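PDB 1YPX: putative vitamin-B12 independent methionine synthase family protein from Listeria monocytogenes, which probably acts as a zinc-dependent, cobalamin-independent methyltransferase, moving a methyl group from methyltetrahydrofolate polyglutamate to homocysteine. Local coordinates for residues F116-I121 with A175-C181; D74-D80 with D110-F116; R182-D188 with D231-H237. Residue numbers count along the deposited sequence, not the author numbering.

Interaction 1. Residues F116-I121 with A175-C181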
loop_
_atom_site.group_PDB
_atom_site.type_symbol
_atom_site.label_atom_id
_atom_site.label_comp_id
_atom_site.label_asym_id
_atom_site.label_seq_id
_atom_site.Cartn_x
_atom_site.Cartn_y
_atom_site.Cartn_z
ATOM N N PHE A 116 7.270 -11.105 -7.927
ATOM C CA PHE A 116 7.015 -10.603 -6.587
ATOM C C PHE A 116 6.925 -11.706 -5.546
ATOM O O PHE A 116 7.034 -11.438 -4.359
ATOM C CB PHE A 116 5.725 -9.771 -6.576
ATOM C CG PHE A 116 5.910 -8.356 -7.043
ATOM C CD1 PHE A 116 6.823 -8.056 -8.045
ATOM C CD2 PHE A 116 5.141 -7.327 -6.497
ATOM C CE1 PHE A 116 6.979 -6.748 -8.509
ATOM C CE2 PHE A 116 5.278 -6.006 -6.945
ATOM C CZ PHE A 116 6.198 -5.718 -7.951
ATOM N N ILE A 117 6.744 -12.947 -5.988
ATOM C CA ILE A 117 6.642 -14.080 -5.063
ATOM C C ILE A 117 7.959 -14.409 -4.360
ATOM O O ILE A 117 7.974 -14.660 -3.150
ATOM C CB ILE A 117 6.146 -15.336 -5.775
ATOM C CG1 ILE A 117 4.824 -15.030 -6.489
ATOM C CG2 ILE A 117 5.921 -16.449 -4.763
ATOM C CD1 ILE A 117 3.687 -14.694 -5.538
ATOM N N GLU A 118 9.060 -14.397 -5.121
ATOM C CA GLU A 118 10.391 -14.678 -4.567
ATOM C C GLU A 118 10.851 -13.442 -3.806
ATOM O O GLU A 118 11.576 -13.558 -2.814
ATOM C CB GLU A 118 11.425 -14.960 -5.675
ATOM C CG GLU A 118 12.273 -16.258 -5.581
ATOM C CD GLU A 118 12.852 -16.596 -4.187
ATOM O OE1 GLU A 118 13.761 -15.899 -3.685
ATOM O OE2 GLU A 118 12.387 -17.599 -3.607
ATOM N N ASP A 119 10.466 -12.254 -4.280
ATOM C CA ASP A 119 10.884 -11.028 -3.584
ATOM C C ASP A 119 10.256 -11.032 -2.188
ATOM O O ASP A 119 10.827 -10.482 -1.251
ATOM C CB ASP A 119 10.457 -9.740 -4.329
ATOM C CG ASP A 119 10.980 -9.668 -5.764
ATOM O OD1 ASP A 119 11.976 -10.348 -6.104
ATOM O OD2 ASP A 119 10.391 -8.899 -6.560
ATOM N N PHE A 120 9.086 -11.654 -2.046
ATOM C CA PHE A 120 8.460 -11.703 -0.730
ATOM C C PHE A 120 9.200 -12.721 0.140
ATOM O O PHE A 120 9.623 -12.410 1.259
ATOM C CB PHE A 120 6.992 -12.087 -0.814
ATOM C CG PHE A 120 6.345 -12.180 0.525
ATOM C CD1 PHE A 120 6.149 -11.031 1.290
ATOM C CD2 PHE A 120 6.022 -13.423 1.071
ATOM C CE1 PHE A 120 5.651 -11.113 2.581
ATOM C CE2 PHE A 120 5.523 -13.520 2.362
ATOM C CZ PHE A 120 5.336 -12.361 3.126
ATOM N N ILE A 121 9.349 -13.933 -0.389
ATOM C CA ILE A 121 10.063 -15.001 0.289
ATOM C C ILE A 121 11.390 -14.425 0.811
ATOM O O ILE A 121 11.802 -14.701 1.938
ATOM C CB ILE A 121 10.354 -16.171 -0.695
ATOM C CG1 ILE A 121 9.052 -16.794 -1.172
ATOM C CG2 ILE A 121 11.193 -17.238 -0.033
ATOM C CD1 ILE A 121 9.241 -17.764 -2.324
ATOM N N ALA A 175 -1.236 -16.639 -4.038
ATOM C CA ALA A 175 0.181 -16.939 -4.223
ATOM C C ALA A 175 1.028 -16.271 -3.145
ATOM O O ALA A 175 2.018 -16.852 -2.701
ATOM C CB ALA A 175 0.642 -16.500 -5.607
ATOM N N PHE A 176 0.644 -15.055 -2.735
ATOM C CA PHE A 176 1.361 -14.316 -1.676
ATOM C C PHE A 176 1.112 -14.993 -0.338
ATOM O O PHE A 176 2.028 -15.169 0.470
ATOM C CB PHE A 176 0.885 -12.857 -1.576
ATOM C CG PHE A 176 1.664 -11.904 -2.434
ATOM C CD1 PHE A 176 3.000 -11.644 -2.180
ATOM C CD2 PHE A 176 1.069 -11.280 -3.513
ATOM C CE1 PHE A 176 3.725 -10.770 -2.987
ATOM C CE2 PHE A 176 1.790 -10.411 -4.322
ATOM C CZ PHE A 176 3.115 -10.160 -4.060
ATOM N N TYR A 177 -0.141 -15.364 -0.100
ATOM C CA TYR A 177 -0.472 -16.026 1.147
ATOM C C TYR A 177 0.374 -17.282 1.259
ATOM O O TYR A 177 1.109 -17.455 2.223
ATOM C CB TYR A 177 -1.948 -16.399 1.193
ATOM C CG TYR A 177 -2.328 -17.055 2.488
ATOM C CD1 TYR A 177 -2.654 -16.301 3.609
ATOM C CD2 TYR A 177 -2.339 -18.439 2.602
ATOM C CE1 TYR A 177 -2.986 -16.918 4.818
ATOM C CE2 TYR A 177 -2.667 -19.060 3.798
ATOM C CZ TYR A 177 -2.991 -18.300 4.899
ATOM O OH TYR A 177 -3.316 -18.943 6.076
ATOM N N ASP A 178 0.279 -18.145 0.253
ATOM C CA ASP A 178 1.035 -19.395 0.243
ATOM C C ASP A 178 2.510 -19.151 0.521
ATOM O O ASP A 178 3.164 -19.956 1.192
ATOM C CB ASP A 178 0.887 -20.095 -1.107
ATOM C CG ASP A 178 -0.561 -20.305 -1.504
ATOM O OD1 ASP A 178 -0.808 -20.702 -2.663
ATOM O OD2 ASP A 178 -1.458 -20.079 -0.662
ATOM N N ALA A 179 3.036 -18.049 -0.009
ATOM C CA ALA A 179 4.440 -17.694 0.178
ATOM C C ALA A 179 4.689 -17.308 1.625
ATOM O O ALA A 179 5.838 -17.153 2.054
ATOM C CB ALA A 179 4.816 -16.546 -0.745
ATOM N N GLY A 180 3.597 -17.152 2.370
ATOM C CA GLY A 180 3.690 -16.795 3.776
ATOM C C GLY A 180 3.361 -15.352 4.142
ATOM O O GLY A 180 3.743 -14.891 5.209
ATOM N N CYS A 181 2.643 -14.643 3.278
ATOM C CA CYS A 181 2.302 -13.262 3.549
ATOM C C CYS A 181 1.021 -13.157 4.363
ATOM O O CYS A 181 -0.003 -13.738 4.001
ATOM C CB CYS A 181 2.152 -12.501 2.232
ATOM S SG CYS A 181 1.961 -10.700 2.384
#
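The odd feature here is a thiol laid against a phenylalanine: Cys181, just past the end of a helix, packs against the ring of Phe120. Cys181 CB lies over the face, 3.7 Å from the Phe120 ring centroid, a CH-pi contact, while Cys181 SG is 4.2 Å from it at an oblique angle, making a sulfur-aromatic contact. What brings the cysteine there is the way helix 158-178 stops. Gly180 has positive phi, and two bonds fold back, Cys181 N to Phe176 O at 2.9 Å and Gly180 N to Tyr177 O at 2.5 Å, giving a Schellman motif; those backbone angles call for glycine. Phe120 also packs by CD2 on Ala179 CB at 3.8 Å. One helical turn earlier, Ile117 swings its end onto the other helix, with CD1 3.5 Å from Ala175 CB and CG2 4.2 Å from Ala179 CB, the small alanines letting the backbones come close. Phe176 points its ring back between the helices, CZ meeting Phe116 CB at 3.6 Å. No hydrogen bond crosses; the contact is mostly apolar and aromatic packing. Beneath it, Phe120 and Phe176 rest on Ala133, Gln135 and Ile137 of strand 132-138. Two helices, each leading into a strand of the parallel sheet and packed side by side on it, are the outer layer of a TIM-barrel-like fold.

Interaction 2. Residues D74-D80 with D110-F116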
loop_
_atom_site.group_PDB
_atom_site.type_symbol
_atom_site.label_atom_id
_atom_site.label_comp_id
_atom_site.label_asym_id
_atom_site.label_seq_id
_atom_site.Cartn_x
_atom_site.Cartn_y
_atom_site.Cartn_z
ATOM N N ASP A 74 5.540 -2.655 -12.353
ATOM C CA ASP A 74 6.361 -3.871 -12.423
ATOM C C ASP A 74 5.472 -5.051 -12.042
ATOM O O ASP A 74 5.615 -6.155 -12.570
ATOM C CB ASP A 74 7.542 -3.824 -11.440
ATOM C CG ASP A 74 8.766 -3.140 -12.018
ATOM O OD1 ASP A 74 9.390 -3.681 -12.970
ATOM O OD2 ASP A 74 9.110 -2.047 -11.518
ATOM N N PHE A 75 4.563 -4.812 -11.107
ATOM C CA PHE A 75 3.664 -5.851 -10.683
ATOM C C PHE A 75 2.656 -6.119 -11.781
ATOM O O PHE A 75 2.346 -7.273 -12.089
ATOM C CB PHE A 75 2.928 -5.457 -9.405
ATOM C CG PHE A 75 1.882 -6.453 -8.992
ATOM C CD1 PHE A 75 0.580 -6.356 -9.466
ATOM C CD2 PHE A 75 2.217 -7.532 -8.182
ATOM C CE1 PHE A 75 -0.376 -7.320 -9.144
ATOM C CE2 PHE A 75 1.274 -8.505 -7.851
ATOM C CZ PHE A 75 -0.022 -8.396 -8.334
ATOM N N LEU A 76 2.142 -5.048 -12.372
ATOM C CA LEU A 76 1.140 -5.179 -13.427
ATOM C C LEU A 76 1.678 -5.755 -14.740
ATOM O O LEU A 76 1.102 -6.703 -15.297
ATOM C CB LEU A 76 0.480 -3.824 -13.685
ATOM C CG LEU A 76 -0.359 -3.289 -12.520
ATOM C CD1 LEU A 76 -0.661 -1.818 -12.751
ATOM C CD2 LEU A 76 -1.648 -4.110 -12.386
ATOM N N GLU A 77 2.777 -5.186 -15.231
ATOM C CA GLU A 77 3.373 -5.658 -16.474
ATOM C C GLU A 77 3.780 -7.128 -16.366
ATOM O O GLU A 77 4.135 -7.751 -17.364
ATOM C CB GLU A 77 4.599 -4.821 -16.846
ATOM C CG GLU A 77 5.828 -5.118 -16.006
ATOM C CD GLU A 77 7.106 -4.596 -16.639
ATOM O OE1 GLU A 77 7.391 -4.981 -17.801
ATOM O OE2 GLU A 77 7.830 -3.813 -15.976
ATOM N N ASN A 78 3.736 -7.676 -15.154
ATOM C CA ASN A 78 4.087 -9.073 -14.942
ATOM C C ASN A 78 2.849 -9.937 -14.820
ATOM O O ASN A 78 2.898 -11.045 -14.311
ATOM C CB ASN A 78 4.953 -9.241 -13.698
ATOM C CG ASN A 78 6.415 -9.039 -13.986
ATOM O OD1 ASN A 78 7.005 -8.060 -13.554
ATOM N ND2 ASN A 78 7.008 -9.965 -14.729
ATOM N N LEU A 79 1.729 -9.411 -15.272
ATOM C CA LEU A 79 0.494 -10.160 -15.260
ATOM C C LEU A 79 0.280 -10.540 -16.725
ATOM O O LEU A 79 0.517 -9.725 -17.623
ATOM C CB LEU A 79 -0.655 -9.279 -14.762
ATOM C CG LEU A 79 -0.663 -8.913 -13.278
ATOM C CD1 LEU A 79 -1.723 -7.843 -13.021
ATOM C CD2 LEU A 79 -0.949 -10.171 -12.421
ATOM N N ASP A 80 -0.145 -11.777 -16.963
ATOM C CA ASP A 80 -0.401 -12.252 -18.321
ATOM C C ASP A 80 -1.446 -11.322 -18.951
ATOM O O ASP A 80 -2.375 -10.881 -18.279
ATOM C CB ASP A 80 -0.903 -13.712 -18.284
ATOM C CG ASP A 80 -1.309 -14.253 -19.676
ATOM O OD1 ASP A 80 -2.309 -13.752 -20.258
ATOM O OD2 ASP A 80 -0.641 -15.194 -20.189
ATOM N N ASP A 110 -4.287 -12.512 -16.488
ATOM C CA ASP A 110 -4.098 -13.718 -15.706
ATOM C C ASP A 110 -2.841 -13.679 -14.854
ATOM O O ASP A 110 -1.972 -12.829 -15.039
ATOM C CB ASP A 110 -4.088 -14.939 -16.627
ATOM C CG ASP A 110 -4.224 -16.248 -15.863
ATOM O OD1 ASP A 110 -4.825 -16.254 -14.767
ATOM O OD2 ASP A 110 -3.749 -17.280 -16.369
ATOM N N PHE A 111 -2.759 -14.604 -13.906
ATOM C CA PHE A 111 -1.619 -14.682 -13.016
ATOM C C PHE A 111 -1.132 -16.126 -12.997
ATOM O O PHE A 111 -1.931 -17.055 -12.897
ATOM C CB PHE A 111 -2.035 -14.227 -11.612
ATOM C CG PHE A 111 -0.918 -14.237 -10.607
ATOM C CD1 PHE A 111 -0.312 -15.437 -10.224
ATOM C CD2 PHE A 111 -0.473 -13.053 -10.039
ATOM C CE1 PHE A 111 0.719 -15.460 -9.295
ATOM C CE2 PHE A 111 0.554 -13.062 -9.110
ATOM C CZ PHE A 111 1.157 -14.276 -8.735
ATOM N N THR A 112 0.177 -16.309 -13.091
ATOM C CA THR A 112 0.750 -17.646 -13.080
ATOM C C THR A 112 2.019 -17.675 -12.259
ATOM O O THR A 112 2.099 -18.332 -11.221
ATOM C CB THR A 112 1.101 -18.106 -14.496
ATOM O OG1 THR A 112 -0.103 -18.271 -15.250
ATOM C CG2 THR A 112 1.864 -19.416 -14.452
ATOM N N THR A 113 3.022 -16.966 -12.746
ATOM C CA THR A 113 4.295 -16.897 -12.062
ATOM C C THR A 113 4.752 -15.453 -12.070
ATOM O O THR A 113 5.167 -14.931 -13.105
ATOM C CB THR A 113 5.335 -17.755 -12.773
ATOM O OG1 THR A 113 5.334 -17.435 -14.173
ATOM C CG2 THR A 113 5.021 -19.231 -12.581
ATOM N N HIS A 114 4.665 -14.807 -10.915
ATOM C CA HIS A 114 5.073 -13.415 -10.787
ATOM C C HIS A 114 6.394 -13.345 -10.018
ATOM O O HIS A 114 6.661 -14.178 -9.155
ATOM C CB HIS A 114 3.977 -12.624 -10.058
ATOM C CG HIS A 114 3.988 -11.155 -10.354
ATOM N ND1 HIS A 114 4.904 -10.287 -9.800
ATOM C CD2 HIS A 114 3.183 -10.400 -11.139
ATOM C CE1 HIS A 114 4.660 -9.061 -10.229
ATOM N NE2 HIS A 114 3.623 -9.103 -11.041
ATOM N N PRO A 115 7.255 -12.369 -10.351
ATOM C CA PRO A 115 8.554 -12.186 -9.689
ATOM C C PRO A 115 8.413 -11.705 -8.242
ATOM O O PRO A 115 9.330 -11.867 -7.432
ATOM C CB PRO A 115 9.242 -11.139 -10.558
ATOM C CG PRO A 115 8.627 -11.349 -11.881
ATOM C CD PRO A 115 7.184 -11.544 -11.565
ATOM N N PHE A 116 7.270 -11.105 -7.927
ATOM C CA PHE A 116 7.015 -10.603 -6.587
ATOM C C PHE A 116 6.925 -11.706 -5.546
ATOM O O PHE A 116 7.034 -11.438 -4.359
ATOM C CB PHE A 116 5.725 -9.771 -6.576
ATOM C CG PHE A 116 5.910 -8.356 -7.043
ATOM C CD1 PHE A 116 6.823 -8.056 -8.045
ATOM C CD2 PHE A 116 5.141 -7.327 -6.497
ATOM C CE1 PHE A 116 6.979 -6.748 -8.509
ATOM C CE2 PHE A 116 5.278 -6.006 -6.945
ATOM C CZ PHE A 116 6.198 -5.718 -7.951
HETATM O O HOH W 1 1.579 -14.264 -14.676
#
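Asp110 starts the contact as the end of a short strand: its N donates to Asp80 O at 3.1 Å and its O accepts from Asp80 N at 2.9 Å, an antiparallel hydrogen-bonded pair with Asp80 CB 3.8 Å from Asp110 CB. The Asp110 carboxylate has a salt-bridge partner in Lys171 of helix 158-178. Phe111 turns its ring onto the same helix, against Ala172 and Ala175, and meets Leu79, CD2 to CD2, at 3.8 Å. At Thr112 the two segments part and a water steps in, accepting from Thr112 N at 2.9 Å and reaching Asn78 O by a weak 3.5 Å bond. After this gap comes His114, the centre of the contact. His114 NE2 donates to Phe75 O of helix 73-76 at a very short 2.5 Å, and His114 ND1 accepts from Phe116 N at 3.1 Å, a capping bond at the start of helix 116-127. The loop before helix 116-127 is thereby joined to helix 73-76, at the edge of the TIM-barrel-like fold. The His114 ring is sandwiched, Asn78 CB over one face and Phe75 over the other, the latter an offset stack with centroids 4.5 Å apart and planes at 30°. Pro115 follows, packing against the Asn78 side chain. Last, Phe116 completes an aromatic cluster: the edge of Phe75 is turned toward its face (centroids 5.3 Å apart, planes at 62°), and Trp71 stacks on Phe116.

Interaction 3. Residues R182-D188 with D231-H237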
loop_
_atom_site.group_PDB
_atom_site.type_symbol
_atom_site.label_atom_id
_atom_site.label_comp_id
_atom_site.label_asym_id
_atom_site.label_seq_id
_atom_site.Cartn_x
_atom_site.Cartn_y
_atom_site.Cartn_z
ATOM N N ARG A 182 1.074 -12.410 5.466
ATOM C CA ARG A 182 -0.092 -12.232 6.334
ATOM C C ARG A 182 -0.447 -10.778 6.493
ATOM O O ARG A 182 -1.257 -10.427 7.346
ATOM C CB ARG A 182 0.158 -12.847 7.713
ATOM C CG ARG A 182 -0.671 -14.092 7.959
ATOM C CD ARG A 182 -0.509 -15.028 6.787
ATOM N NE ARG A 182 -0.468 -16.422 7.178
ATOM C CZ ARG A 182 -0.241 -17.408 6.325
ATOM N NH1 ARG A 182 -0.039 -17.128 5.044
ATOM N NH2 ARG A 182 -0.213 -18.667 6.753
ATOM N N TYR A 183 0.170 -9.943 5.663
ATOM C CA TYR A 183 -0.066 -8.503 5.682
ATOM C C TYR A 183 0.226 -7.935 4.278
ATOM O O TYR A 183 1.387 -7.680 3.918
ATOM C CB TYR A 183 0.833 -7.861 6.752
ATOM C CG TYR A 183 0.533 -6.418 7.103
ATOM C CD1 TYR A 183 1.266 -5.756 8.084
ATOM C CD2 TYR A 183 -0.411 -5.687 6.399
ATOM C CE1 TYR A 183 1.073 -4.396 8.343
ATOM C CE2 TYR A 183 -0.612 -4.331 6.646
ATOM C CZ TYR A 183 0.136 -3.687 7.614
ATOM O OH TYR A 183 -0.017 -2.334 7.823
ATOM N N LEU A 184 -0.848 -7.765 3.502
ATOM C CA LEU A 184 -0.792 -7.239 2.138
ATOM C C LEU A 184 -1.502 -5.885 2.035
ATOM O O LEU A 184 -2.596 -5.700 2.567
ATOM C CB LEU A 184 -1.463 -8.213 1.153
ATOM C CG LEU A 184 -1.137 -7.965 -0.336
ATOM C CD1 LEU A 184 0.315 -8.372 -0.589
ATOM C CD2 LEU A 184 -2.071 -8.765 -1.247
ATOM N N GLN A 185 -0.886 -4.951 1.323
ATOM C CA GLN A 185 -1.441 -3.623 1.165
ATOM C C GLN A 185 -1.640 -3.205 -0.296
ATOM O O GLN A 185 -0.737 -3.337 -1.137
ATOM C CB GLN A 185 -0.549 -2.613 1.883
ATOM C CG GLN A 185 -0.864 -1.172 1.537
ATOM C CD GLN A 185 -0.454 -0.220 2.631
ATOM O OE1 GLN A 185 -0.882 -0.364 3.776
ATOM N NE2 GLN A 185 0.378 0.758 2.289
ATOM N N LEU A 186 -2.834 -2.696 -0.584
ATOM C CA LEU A 186 -3.195 -2.235 -1.922
ATOM C C LEU A 186 -3.003 -0.723 -2.009
ATOM O O LEU A 186 -3.663 0.035 -1.300
ATOM C CB LEU A 186 -4.654 -2.595 -2.215
ATOM C CG LEU A 186 -4.999 -3.947 -2.885
ATOM C CD1 LEU A 186 -3.943 -5.011 -2.594
ATOM C CD2 LEU A 186 -6.366 -4.412 -2.404
ATOM N N ASP A 187 -2.085 -0.289 -2.867
ATOM C CA ASP A 187 -1.841 1.132 -3.041
ATOM C C ASP A 187 -2.757 1.627 -4.147
ATOM O O ASP A 187 -2.610 1.265 -5.308
ATOM C CB ASP A 187 -0.366 1.384 -3.361
ATOM C CG ASP A 187 0.504 1.354 -2.112
ATOM O OD1 ASP A 187 0.108 0.697 -1.118
ATOM O OD2 ASP A 187 1.591 1.979 -2.109
ATOM N N ASP A 188 -3.734 2.435 -3.769
ATOM C CA ASP A 188 -4.667 2.921 -4.747
ATOM C C ASP A 188 -4.718 4.427 -4.782
ATOM O O ASP A 188 -5.284 5.052 -3.892
ATOM C CB ASP A 188 -6.048 2.362 -4.454
ATOM C CG ASP A 188 -6.920 2.377 -5.664
ATOM O OD1 ASP A 188 -7.886 1.592 -5.729
ATOM O OD2 ASP A 188 -6.627 3.181 -6.562
ATOM N N ASP A 231 -6.601 -15.269 8.514
ATOM C CA ASP A 231 -5.426 -14.720 9.209
ATOM C C ASP A 231 -4.601 -13.728 8.397
ATOM O O ASP A 231 -3.532 -13.299 8.835
ATOM C CB ASP A 231 -4.492 -15.843 9.654
ATOM C CG ASP A 231 -3.989 -16.669 8.489
ATOM O OD1 ASP A 231 -2.964 -17.378 8.635
ATOM O OD2 ASP A 231 -4.631 -16.614 7.419
HETATM N N MSE A 232 -5.069 -13.380 7.206
HETATM C CA MSE A 232 -4.335 -12.431 6.395
HETATM C C MSE A 232 -4.997 -11.061 6.490
HETATM O O MSE A 232 -6.225 -10.947 6.455
HETATM C CB MSE A 232 -4.275 -12.893 4.940
HETATM C CG MSE A 232 -3.461 -11.960 4.047
HETATM SE SE MSE A 232 -3.476 -12.452 2.159
HETATM C CE MSE A 232 -5.366 -12.301 1.889
ATOM N N VAL A 233 -4.179 -10.022 6.626
ATOM C CA VAL A 233 -4.682 -8.654 6.727
ATOM C C VAL A 233 -4.475 -7.955 5.378
ATOM O O VAL A 233 -3.419 -8.067 4.754
ATOM C CB VAL A 233 -3.933 -7.878 7.860
ATOM C CG1 VAL A 233 -4.455 -6.449 7.971
ATOM C CG2 VAL A 233 -4.097 -8.597 9.191
ATOM N N ILE A 234 -5.500 -7.259 4.906
ATOM C CA ILE A 234 -5.372 -6.542 3.654
ATOM C C ILE A 234 -5.745 -5.090 3.847
ATOM O O ILE A 234 -6.918 -4.737 3.919
ATOM C CB ILE A 234 -6.232 -7.151 2.543
ATOM C CG1 ILE A 234 -5.656 -8.534 2.169
ATOM C CG2 ILE A 234 -6.269 -6.193 1.337
ATOM C CD1 ILE A 234 -6.220 -9.171 0.884
ATOM N N THR A 235 -4.729 -4.249 3.956
ATOM C CA THR A 235 -4.938 -2.831 4.151
ATOM C C THR A 235 -4.897 -2.119 2.817
ATOM O O THR A 235 -4.344 -2.623 1.829
ATOM C CB THR A 235 -3.840 -2.217 5.047
ATOM O OG1 THR A 235 -2.537 -2.505 4.496
ATOM C CG2 THR A 235 -3.958 -2.754 6.462
HETATM N N MSE A 236 -5.463 -0.923 2.803
HETATM C CA MSE A 236 -5.498 -0.133 1.589
HETATM C C MSE A 236 -4.929 1.253 1.777
HETATM O O MSE A 236 -5.360 1.985 2.653
HETATM C CB MSE A 236 -6.937 -0.003 1.104
HETATM C CG MSE A 236 -7.077 0.724 -0.216
HETATM SE SE MSE A 236 -8.274 -0.217 -1.420
HETATM C CE MSE A 236 -9.600 1.182 -1.710
ATOM N N HIS A 237 -3.950 1.612 0.963
ATOM C CA HIS A 237 -3.400 2.953 1.040
ATOM C C HIS A 237 -4.063 3.812 -0.046
ATOM O O HIS A 237 -3.817 3.602 -1.239
ATOM C CB HIS A 237 -1.878 2.936 0.854
ATOM C CG HIS A 237 -1.259 4.299 0.795
ATOM N ND1 HIS A 237 -1.577 5.311 1.681
ATOM C CD2 HIS A 237 -0.341 4.822 -0.053
ATOM C CE1 HIS A 237 -0.886 6.395 1.379
ATOM N NE2 HIS A 237 -0.128 6.124 0.331
#
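Six backbone hydrogen bonds link the two parallel strands, each strand giving and accepting in turn. Val233 N gives to Arg182 O (3.0 Å), Leu184 N to Val233 O (2.9 Å), Thr235 N to Leu184 O (2.9 Å), Leu186 N to Thr235 O, His237 N to Leu186 O and Asp188 N to His237 O (each 2.8 Å). Just before the strands begin, Arg182 NE forms a salt bridge to Asp231 OD1 at 3.0 Å; Asp231 OD2 bonds Tyr177 OH. On the face holding Gln185 and Thr235, Thr235 OG1 donates to Gln185 OE1 at 2.8 Å, and Lys134 gives that oxygen a second donor. Tyr183 OH is held by Asp10, Asp188 by Ser139, and His237 ND1 by the Phe270 carbonyl. His237, Cys239 and Cys334 may together form a metal site, empty here, consistent with the zinc binding expected of this family. Leu184 and Ile234, on the other face, pack on Ile173 of helix 158-178; strands 132-138 and 268-272 flank the pair in the barrel sheet.

Overall arrangement
From the N terminus, interaction 2 comes first: 110-116 returns to 74-80 after a 29-residue excursion through short strands, part of it unmodelled. Phe116 ends that contact and opens interaction 1, whose 53-residue connection carries strand 132-138 and most of helix 158-178 before 175-181 comes back. Interaction 3 begins at the next residue and closes at 231-237, across 42 residues that include helix 213-224. The three run in series, with none nested or crossed. Interactions 1 and 2 meet where Ala175 and Phe176 touch Phe111 and Phe75; Tyr177 links interaction 1 to Asp231. Together they tie the region around 74-80 and 110-116 to helices 116-127 and 158-178, and these to strands 183-188 and 233-238 of the parallel sheet.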